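Local coordinates for 43.8 kDa insecticidal crystal protein (Bacillus thuringiensis, PDB 4JP0) that serves as one component of a binary insecticidal toxin active against western corn rootworm, whose larval midgut epithelium is probably the main target, at residues S28-M33 with G119-T124; I143-K148 with W178-C183; P201-K206 with L318-Y323. All blocks are in the same frame, centred on the assembly; numbering follows the deposited sequence.

Interaction 1: S28-M33 with G119-T124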
loop_
_atom_site.group_PDB
_atom_site.type_symbol
_atom_site.label_atom_id
_atom_site.label_comp_id
_atom_site.label_asym_id
_atom_site.label_seq_id
_atom_site.Cartn_x
_atom_site.Cartn_y
_atom_site.Cartn_z
ATOM N N SER A 28 3.371 22.149 -19.933
ATOM C CA SER A 28 3.723 21.968 -21.328
ATOM C C SER A 28 2.960 20.895 -22.065
ATOM O O SER A 28 2.765 19.777 -21.545
ATOM C CB SER A 28 5.199 21.560 -21.403
ATOM O OG SER A 28 5.637 21.543 -22.749
ATOM N N GLY A 29 2.615 21.200 -23.322
ATOM C CA GLY A 29 2.131 20.180 -24.237
ATOM C C GLY A 29 3.314 19.300 -24.615
ATOM O O GLY A 29 4.475 19.683 -24.438
ATOM N N VAL A 30 3.030 18.116 -25.145
ATOM C CA VAL A 30 4.051 17.214 -25.649
ATOM C C VAL A 30 4.113 17.371 -27.172
ATOM O O VAL A 30 3.087 17.335 -27.844
ATOM C CB VAL A 30 3.714 15.755 -25.319
ATOM C CG1 VAL A 30 4.802 14.816 -25.893
ATOM C CG2 VAL A 30 3.606 15.580 -23.821
ATOM N N SER A 31 5.312 17.569 -27.702
ATOM C CA SER A 31 5.521 17.704 -29.150
ATOM C C SER A 31 6.595 16.731 -29.607
ATOM O O SER A 31 7.088 15.942 -28.827
ATOM C CB SER A 31 5.999 19.118 -29.495
ATOM O OG SER A 31 7.216 19.389 -28.743
ATOM N N LEU A 32 6.971 16.812 -30.872
ATOM C CA LEU A 32 8.041 15.982 -31.402
ATOM C C LEU A 32 9.172 16.876 -31.855
ATOM O O LEU A 32 8.971 17.758 -32.701
ATOM C CB LEU A 32 7.549 15.116 -32.581
ATOM C CG LEU A 32 6.534 14.022 -32.202
ATOM C CD1 LEU A 32 6.016 13.217 -33.430
ATOM C CD2 LEU A 32 7.169 13.080 -31.156
ATOM N N MET A 33 10.384 16.592 -31.369
ATOM C CA MET A 33 11.543 17.447 -31.659
ATOM C C MET A 33 12.657 16.618 -32.238
ATOM O O MET A 33 12.792 15.436 -31.885
ATOM C CB MET A 33 12.085 18.074 -30.358
ATOM C CG MET A 33 11.147 19.123 -29.744
ATOM S SD MET A 33 11.044 20.587 -30.828
ATOM C CE MET A 33 12.760 21.093 -30.750
ATOM N N GLY A 119 5.981 17.401 -36.545
ATOM C CA GLY A 119 6.325 17.982 -35.260
ATOM C C GLY A 119 5.182 17.834 -34.268
ATOM O O GLY A 119 5.407 17.942 -33.072
ATOM N N LEU A 120 3.959 17.620 -34.754
ATOM C CA LEU A 120 2.813 17.477 -33.856
ATOM C C LEU A 120 2.593 16.021 -33.438
ATOM O O LEU A 120 2.963 15.114 -34.160
ATOM C CB LEU A 120 1.520 17.989 -34.530
ATOM C CG LEU A 120 1.474 19.462 -34.943
ATOM C CD1 LEU A 120 0.023 19.826 -35.254
ATOM C CD2 LEU A 120 2.037 20.357 -33.877
ATOM N N ILE A 121 2.045 15.807 -32.233
ATOM C CA ILE A 121 1.673 14.441 -31.838
ATOM C C ILE A 121 0.225 14.509 -31.320
ATOM O O ILE A 121 -0.153 15.433 -30.623
ATOM C CB ILE A 121 2.685 13.827 -30.843
ATOM C CG1 ILE A 121 2.321 12.376 -30.445
ATOM C CG2 ILE A 121 2.750 14.624 -29.566
ATOM C CD1 ILE A 121 3.489 11.783 -29.582
ATOM N N ARG A 122 -0.593 13.563 -31.757
ATOM C CA ARG A 122 -2.018 13.549 -31.419
ATOM C C ARG A 122 -2.467 12.121 -31.152
ATOM O O ARG A 122 -1.733 11.192 -31.419
ATOM C CB ARG A 122 -2.780 14.029 -32.658
ATOM C CG ARG A 122 -2.584 15.533 -33.030
ATOM C CD ARG A 122 -3.140 16.480 -31.942
ATOM N NE ARG A 122 -3.053 17.915 -32.260
ATOM C CZ ARG A 122 -2.071 18.717 -31.900
ATOM N NH1 ARG A 122 -1.039 18.237 -31.216
ATOM N NH2 ARG A 122 -2.142 20.018 -32.183
ATOM N N LEU A 123 -3.676 11.945 -30.604
ATOM C CA LEU A 123 -4.245 10.631 -30.449
ATOM C C LEU A 123 -5.225 10.516 -31.591
ATOM O O LEU A 123 -5.971 11.477 -31.868
ATOM C CB LEU A 123 -5.035 10.521 -29.146
ATOM C CG LEU A 123 -4.138 10.427 -27.898
ATOM C CD1 LEU A 123 -5.056 10.408 -26.714
ATOM C CD2 LEU A 123 -3.360 9.118 -27.959
ATOM N N THR A 124 -5.193 9.385 -32.292
ATOM C CA THR A 124 -6.243 9.108 -33.263
ATOM C C THR A 124 -6.498 7.608 -33.382
ATOM O O THR A 124 -5.877 6.799 -32.687
ATOM C CB THR A 124 -5.983 9.766 -34.604
ATOM O OG1 THR A 124 -7.201 9.723 -35.367
ATOM C CG2 THR A 124 -4.986 8.949 -35.394
HETATM O O HOH W 1 2.132 18.101 -30.450
HETATM O O HOH W 2 0.189 16.758 -28.158
#
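L32 meets G119, L120 and I121 in turn, and following its side chain outward traces most of the contact. CB lies 3.6 Å from G119 O, the atom that also accepts the single direct hydrogen bond between the segments, from L32 N at 2.9 Å. With CG anti to the carbonyl carbon (chi1 -68°), the branch point comes to 4.1 Å from I121 CB, and the two aliphatic side chains cross at about a right angle. CD1 then reaches L120 O at 3.7 Å. A112 and L17 also touch L32, whereas I121 leans on L110 of strand 109-112, so both side chains are buried. I121 has a second task: its CG2 sits only 3.2 Å from V30 O, a tight carbon-to-oxygen approach. That carbonyl is not left without polar partners, because one water donates to it at 2.9 Å while accepting from I121 N, and another lies between it and I121 O. Water therefore links the backbones beside the one direct bond. G119 has phi 108° and psi -20°, angles at which a CB would press on the preceding carbonyl oxygen. One direct bond, bridging waters and crossed aliphatic side chains from segments with 85 residues between them are consistent with packing between the hairpins of a ricin-B-type beta-trefoil.

Interaction 2: I143-K148 with W178-C183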
loop_
_atom_site.group_PDB
_atom_site.type_symbol
_atom_site.label_atom_id
_atom_site.label_comp_id
_atom_site.label_asym_id
_atom_site.label_seq_id
_atom_site.Cartn_x
_atom_site.Cartn_y
_atom_site.Cartn_z
ATOM N N ILE A 143 17.738 2.484 -12.999
ATOM C CA ILE A 143 17.875 2.664 -11.568
ATOM C C ILE A 143 17.666 1.325 -10.912
ATOM O O ILE A 143 16.635 0.682 -11.114
ATOM C CB ILE A 143 16.780 3.625 -11.042
ATOM C CG1 ILE A 143 16.703 4.889 -11.875
ATOM C CG2 ILE A 143 17.007 3.943 -9.523
ATOM C CD1 ILE A 143 17.924 5.621 -11.848
ATOM N N GLN A 144 18.619 0.903 -10.096
ATOM C CA GLN A 144 18.490 -0.364 -9.375
ATOM C C GLN A 144 17.486 -0.167 -8.232
ATOM O O GLN A 144 17.532 0.831 -7.492
ATOM C CB GLN A 144 19.864 -0.823 -8.842
ATOM C CG GLN A 144 20.978 -1.052 -9.921
ATOM C CD GLN A 144 20.656 -2.177 -10.921
ATOM O OE1 GLN A 144 19.925 -3.117 -10.592
ATOM N NE2 GLN A 144 21.219 -2.090 -12.135
ATOM N N LEU A 145 16.564 -1.108 -8.098
ATOM C CA LEU A 145 15.492 -0.963 -7.111
ATOM C C LEU A 145 15.776 -1.712 -5.823
ATOM O O LEU A 145 16.559 -2.634 -5.818
ATOM C CB LEU A 145 14.182 -1.433 -7.714
ATOM C CG LEU A 145 13.703 -0.587 -8.899
ATOM C CD1 LEU A 145 12.226 -0.809 -9.089
ATOM C CD2 LEU A 145 13.969 0.899 -8.662
ATOM N N PRO A 146 15.151 -1.292 -4.729
ATOM C CA PRO A 146 15.301 -1.990 -3.447
ATOM C C PRO A 146 14.844 -3.431 -3.643
ATOM O O PRO A 146 13.870 -3.661 -4.335
ATOM C CB PRO A 146 14.339 -1.236 -2.507
ATOM C CG PRO A 146 14.040 0.059 -3.160
ATOM C CD PRO A 146 14.238 -0.133 -4.653
ATOM N N GLN A 147 15.562 -4.358 -3.031
ATOM C CA GLN A 147 15.371 -5.795 -3.086
ATOM C C GLN A 147 14.331 -6.190 -2.023
ATOM O O GLN A 147 14.412 -5.718 -0.908
ATOM C CB GLN A 147 16.734 -6.417 -2.722
ATOM C CG GLN A 147 16.786 -7.933 -2.618
ATOM C CD GLN A 147 18.044 -8.458 -1.871
ATOM O OE1 GLN A 147 19.068 -7.756 -1.746
ATOM N NE2 GLN A 147 17.963 -9.699 -1.397
ATOM N N LYS A 148 13.322 -6.977 -2.394
ATOM C CA LYS A 148 12.318 -7.417 -1.439
ATOM C C LYS A 148 12.929 -8.395 -0.420
ATOM O O LYS A 148 13.578 -9.369 -0.784
ATOM C CB LYS A 148 11.170 -8.077 -2.211
ATOM C CG LYS A 148 10.006 -8.577 -1.371
ATOM C CD LYS A 148 8.909 -9.050 -2.333
ATOM C CE LYS A 148 7.595 -9.305 -1.645
ATOM N NZ LYS A 148 6.434 -8.956 -2.559
ATOM N N TRP A 178 5.130 -6.310 1.620
ATOM C CA TRP A 178 6.106 -5.307 1.225
ATOM C C TRP A 178 5.853 -5.049 -0.251
ATOM O O TRP A 178 5.649 -5.989 -1.029
ATOM C CB TRP A 178 7.501 -5.907 1.443
ATOM C CG TRP A 178 8.741 -5.120 1.201
ATOM C CD1 TRP A 178 9.582 -4.622 2.150
ATOM C CD2 TRP A 178 9.385 -4.873 -0.070
ATOM N NE1 TRP A 178 10.680 -4.034 1.559
ATOM C CE2 TRP A 178 10.584 -4.164 0.200
ATOM C CE3 TRP A 178 9.044 -5.137 -1.403
ATOM C CZ2 TRP A 178 11.460 -3.757 -0.803
ATOM C CZ3 TRP A 178 9.914 -4.734 -2.413
ATOM C CH2 TRP A 178 11.099 -4.042 -2.113
ATOM N N THR A 179 5.832 -3.791 -0.650
ATOM C CA THR A 179 5.543 -3.512 -2.058
ATOM C C THR A 179 6.104 -2.145 -2.421
ATOM O O THR A 179 6.329 -1.330 -1.556
ATOM C CB THR A 179 4.034 -3.633 -2.320
ATOM O OG1 THR A 179 3.751 -3.609 -3.732
ATOM C CG2 THR A 179 3.268 -2.446 -1.726
ATOM N N LEU A 180 6.381 -1.940 -3.703
ATOM C CA LEU A 180 7.004 -0.694 -4.158
ATOM C C LEU A 180 5.942 0.243 -4.725
ATOM O O LEU A 180 5.111 -0.168 -5.566
ATOM C CB LEU A 180 8.009 -1.000 -5.249
ATOM C CG LEU A 180 9.232 -1.764 -4.749
ATOM C CD1 LEU A 180 10.223 -1.999 -5.885
ATOM C CD2 LEU A 180 9.887 -0.982 -3.651
ATOM N N VAL A 181 5.964 1.491 -4.275
ATOM C CA VAL A 181 4.948 2.441 -4.715
ATOM C C VAL A 181 5.564 3.570 -5.511
ATOM O O VAL A 181 6.453 4.247 -5.040
ATOM C CB VAL A 181 4.172 3.024 -3.496
ATOM C CG1 VAL A 181 3.129 4.106 -3.923
ATOM C CG2 VAL A 181 3.516 1.879 -2.732
ATOM N N PRO A 182 5.083 3.768 -6.726
ATOM C CA PRO A 182 5.547 4.882 -7.554
ATOM C C PRO A 182 5.517 6.223 -6.786
ATOM O O PRO A 182 4.507 6.568 -6.155
ATOM C CB PRO A 182 4.506 4.914 -8.657
ATOM C CG PRO A 182 4.162 3.430 -8.870
ATOM C CD PRO A 182 4.087 2.933 -7.399
ATOM N N CYS A 183 6.589 6.996 -6.887
ATOM C CA CYS A 183 6.679 8.243 -6.145
ATOM C C CYS A 183 5.574 9.220 -6.533
ATOM O O CYS A 183 5.164 10.001 -5.702
ATOM C CB CYS A 183 8.082 8.893 -6.274
ATOM S SG CYS A 183 8.522 9.326 -7.973
HETATM O O HOH W 3 4.521 -8.985 0.019
#
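The W178 indole is covered on both faces: K148 lies over one, and on the opposite face I204 CG2 from the neighbouring strand sits above NE1. K148 CA stands 3.6 Å from the centroid of the six-membered ring and 10° off its normal, a well-aligned CH-pi contact. P146 O comes to the ring edge near its plane, 3.6 Å from CH2, and P146 CB approaches CZ2. The motif is an extended linker laid against an outer strand of the antiparallel sheet in the toxin region. The touching parts run 165° apart, yet the nearest CA pair, K148 and W178, is separated by 7.1 Å, and no backbone-to-backbone hydrogen bond joins the segments; W178 and L180 instead meet both backbone and side-chain atoms of the linker. Farther along, L145 CD1 meets L180 CD1 at 4.0 Å and P146 CG approaches L180 CD2, which extends the apolar strip beyond the indole. P149 and I151, following the linker, also touch W178, and the ring is buried although K148 is exposed. K148 CG is anti to the backbone N (chi1 -179°), which sets it 3.6 Å from W178 CE3, and the lysine chain slides past the tryptophan in the opposite direction. At its tip, K148 NZ makes a weak hydrogen bond to W178 O at 3.4 Å, and a water accepts weakly from the same NZ while also accepting from W178 N at 3.2 Å.

Interaction 3: P201-K206 with L318-Y323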
loop_
_atom_site.group_PDB
_atom_site.type_symbol
_atom_site.label_atom_id
_atom_site.label_comp_id
_atom_site.label_asym_id
_atom_site.label_seq_id
_atom_site.Cartn_x
_atom_site.Cartn_y
_atom_site.Cartn_z
ATOM N N PRO A 201 12.503 6.949 -6.812
ATOM C CA PRO A 201 11.335 6.844 -7.708
ATOM C C PRO A 201 10.330 5.819 -7.212
ATOM O O PRO A 201 9.163 5.927 -7.533
ATOM C CB PRO A 201 11.941 6.404 -9.053
ATOM C CG PRO A 201 13.310 5.799 -8.658
ATOM C CD PRO A 201 13.774 6.659 -7.519
ATOM N N TYR A 202 10.801 4.814 -6.481
ATOM C CA TYR A 202 9.883 3.900 -5.803
ATOM C C TYR A 202 10.031 3.983 -4.313
ATOM O O TYR A 202 11.146 3.884 -3.787
ATOM C CB TYR A 202 10.085 2.452 -6.239
ATOM C CG TYR A 202 9.638 2.228 -7.661
ATOM C CD1 TYR A 202 10.529 2.415 -8.738
ATOM C CD2 TYR A 202 8.314 1.898 -7.942
ATOM C CE1 TYR A 202 10.116 2.210 -10.085
ATOM C CE2 TYR A 202 7.896 1.693 -9.262
ATOM C CZ TYR A 202 8.790 1.855 -10.316
ATOM O OH TYR A 202 8.318 1.687 -11.591
ATOM N N TYR A 203 8.907 4.168 -3.623
ATOM C CA TYR A 203 8.918 4.125 -2.145
ATOM C C TYR A 203 8.617 2.707 -1.712
ATOM O O TYR A 203 7.979 1.949 -2.455
ATOM C CB TYR A 203 7.815 5.046 -1.577
ATOM C CG TYR A 203 8.207 6.527 -1.561
ATOM C CD1 TYR A 203 8.526 7.196 -2.735
ATOM C CD2 TYR A 203 8.241 7.250 -0.342
ATOM C CE1 TYR A 203 8.915 8.548 -2.719
ATOM C CE2 TYR A 203 8.588 8.552 -0.306
ATOM C CZ TYR A 203 8.923 9.218 -1.503
ATOM O OH TYR A 203 9.269 10.540 -1.451
ATOM N N ILE A 204 9.021 2.345 -0.491
ATOM C CA ILE A 204 8.727 1.041 0.075
ATOM C C ILE A 204 7.584 1.164 1.076
ATOM O O ILE A 204 7.632 1.957 2.026
ATOM C CB ILE A 204 9.972 0.491 0.796
ATOM C CG1 ILE A 204 11.101 0.299 -0.196
ATOM C CG2 ILE A 204 9.695 -0.893 1.450
ATOM C CD1 ILE A 204 12.485 0.083 0.503
ATOM N N LEU A 205 6.534 0.403 0.836
ATOM C CA LEU A 205 5.383 0.361 1.751
ATOM C C LEU A 205 5.369 -1.058 2.400
ATOM O O LEU A 205 5.300 -2.096 1.719
ATOM C CB LEU A 205 4.095 0.685 0.978
ATOM C CG LEU A 205 2.759 0.593 1.713
ATOM C CD1 LEU A 205 2.762 1.416 3.011
ATOM C CD2 LEU A 205 1.594 1.005 0.782
ATOM N N LYS A 206 5.474 -1.079 3.727
ATOM C CA LYS A 206 5.560 -2.313 4.473
ATOM C C LYS A 206 4.331 -2.461 5.315
ATOM O O LYS A 206 3.744 -1.448 5.757
ATOM C CB LYS A 206 6.716 -2.220 5.463
ATOM C CG LYS A 206 8.047 -1.867 4.876
ATOM C CD LYS A 206 9.130 -2.096 5.925
ATOM C CE LYS A 206 10.470 -1.570 5.466
ATOM N NZ LYS A 206 11.554 -1.875 6.408
ATOM N N LEU A 318 1.217 -0.022 9.031
ATOM C CA LEU A 318 1.523 0.302 7.637
ATOM C C LEU A 318 2.573 1.406 7.697
ATOM O O LEU A 318 2.367 2.420 8.366
ATOM C CB LEU A 318 0.249 0.785 6.972
ATOM C CG LEU A 318 -0.611 -0.387 6.496
ATOM C CD1 LEU A 318 -1.933 0.074 5.843
ATOM C CD2 LEU A 318 0.188 -1.188 5.520
ATOM N N GLU A 319 3.713 1.218 7.039
ATOM C CA GLU A 319 4.809 2.186 7.166
ATOM C C GLU A 319 5.412 2.429 5.787
ATOM O O GLU A 319 5.712 1.502 5.072
ATOM C CB GLU A 319 5.888 1.645 8.123
ATOM C CG GLU A 319 5.365 1.332 9.534
ATOM C CD GLU A 319 6.357 0.548 10.411
ATOM O OE1 GLU A 319 7.552 0.481 10.100
ATOM O OE2 GLU A 319 5.948 -0.022 11.443
ATOM N N LEU A 320 5.607 3.690 5.453
ATOM C CA LEU A 320 6.069 4.083 4.138
ATOM C C LEU A 320 7.422 4.758 4.235
ATOM O O LEU A 320 7.612 5.661 5.071
ATOM C CB LEU A 320 5.065 5.067 3.544
ATOM C CG LEU A 320 5.377 5.586 2.146
ATOM C CD1 LEU A 320 5.219 4.473 1.140
ATOM C CD2 LEU A 320 4.442 6.754 1.771
ATOM N N TYR A 321 8.332 4.345 3.348
ATOM C CA TYR A 321 9.726 4.798 3.356
ATOM C C TYR A 321 10.231 5.291 2.004
ATOM O O TYR A 321 9.941 4.668 0.952
ATOM C CB TYR A 321 10.631 3.620 3.733
ATOM C CG TYR A 321 10.301 2.983 5.083
ATOM C CD1 TYR A 321 9.246 2.085 5.204
ATOM C CD2 TYR A 321 11.024 3.308 6.226
ATOM C CE1 TYR A 321 8.938 1.517 6.401
ATOM C CE2 TYR A 321 10.723 2.709 7.455
ATOM C CZ TYR A 321 9.670 1.837 7.531
ATOM O OH TYR A 321 9.337 1.246 8.743
ATOM N N ARG A 322 10.962 6.413 2.037
ATOM C CA ARG A 322 11.734 6.845 0.884
ATOM C C ARG A 322 12.876 5.850 0.807
ATOM O O ARG A 322 13.277 5.289 1.830
ATOM C CB ARG A 322 12.439 8.150 1.143
ATOM C CG ARG A 322 11.650 9.368 1.116
ATOM C CD ARG A 322 12.529 10.628 1.033
ATOM N NE ARG A 322 11.756 11.747 1.541
ATOM C CZ ARG A 322 12.237 12.743 2.240
ATOM N NH1 ARG A 322 13.540 12.803 2.528
ATOM N NH2 ARG A 322 11.395 13.691 2.644
ATOM N N TYR A 323 13.431 5.622 -0.374
ATOM C CA TYR A 323 14.589 4.734 -0.429
ATOM C C TYR A 323 15.665 5.310 -1.258
ATOM O O TYR A 323 15.522 5.265 -2.524
ATOM C CB TYR A 323 14.307 3.351 -0.994
ATOM C CG TYR A 323 15.531 2.470 -0.775
ATOM C CD1 TYR A 323 15.712 1.815 0.430
ATOM C CD2 TYR A 323 16.549 2.383 -1.719
ATOM C CE1 TYR A 323 16.803 1.030 0.670
ATOM C CE2 TYR A 323 17.693 1.576 -1.477
ATOM C CZ TYR A 323 17.797 0.911 -0.270
ATOM O OH TYR A 323 18.872 0.102 0.040
HETATM O O HOH W 4 13.663 3.809 -4.905
#
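I204 and Y321 form a hydrogen-bonded pair in the antiparallel sheet of the toxin region, in an elongated fold consistent with the aerolysin-like architecture of Toxin_10 proteins. Their reciprocal bonds are I204 N to Y321 O at 2.9 Å and Y321 N to I204 O at 2.8 Å. K206 and E319 repeat the pattern two residues on, with L205 opposite L320 as the non-hydrogen-bonded pair between them. The strand axes run 156° apart.

The compact face carries L205 and L320. L320 CD1 touches Y203 CB at 3.8 Å and also L205 CB; helix 240-247 covers both leucines through L247. Beside them the Y203 ring has R322 CA over one face, 4.1 Å from the centroid. The Y203 and R322 side chains point the same way, their ring and guanidinium planes 85° apart, and D188 gathers the polar ends: it takes a hydrogen bond from Y203 OH and a salt bridge from R322 NE.

The opposite face is more open. I204 is buried there by W178 and L180, and its CD1 packs on Y323 CD1 at 3.7 Å, but K206, E319, Y321 and Y323 are all partly exposed. K206 crosses Y321 at about a right angle, its CE 3.6 Å from CE1. Its NZ stands over the ring face as a cation-pi contact, 4.6 Å from the centroid and 23° off the normal, while E327 supplies the salt bridge and Y208 OH a hydrogen bond. Where the strands part beyond Y203 and R322, a water donates to Y202 O at 2.8 Å and weakly to Y323 O.

How the interactions relate
From the N terminus, the chain first enters the beta-trefoil, where interaction 1 closes an excursion of 85 residues rich in strand. It then leaves along 143-148, and interaction 2 closes a shorter loop of 29 residues onto strand 174-182. Interaction 3 closes the longest, 111 residues, joining strands 202-221 and 307-323. The three follow in series; none nests or crosses. Interaction 1 stays apart, its centre about 31 Å and 34 Å from those of interactions 2 and 3. The latter two have centres about 8 Å apart and touch through neighbouring strands, with V181 N 2.8 Å from Y203 O, so the linker lies against outer strand 174-182, itself paired with strand 202-221.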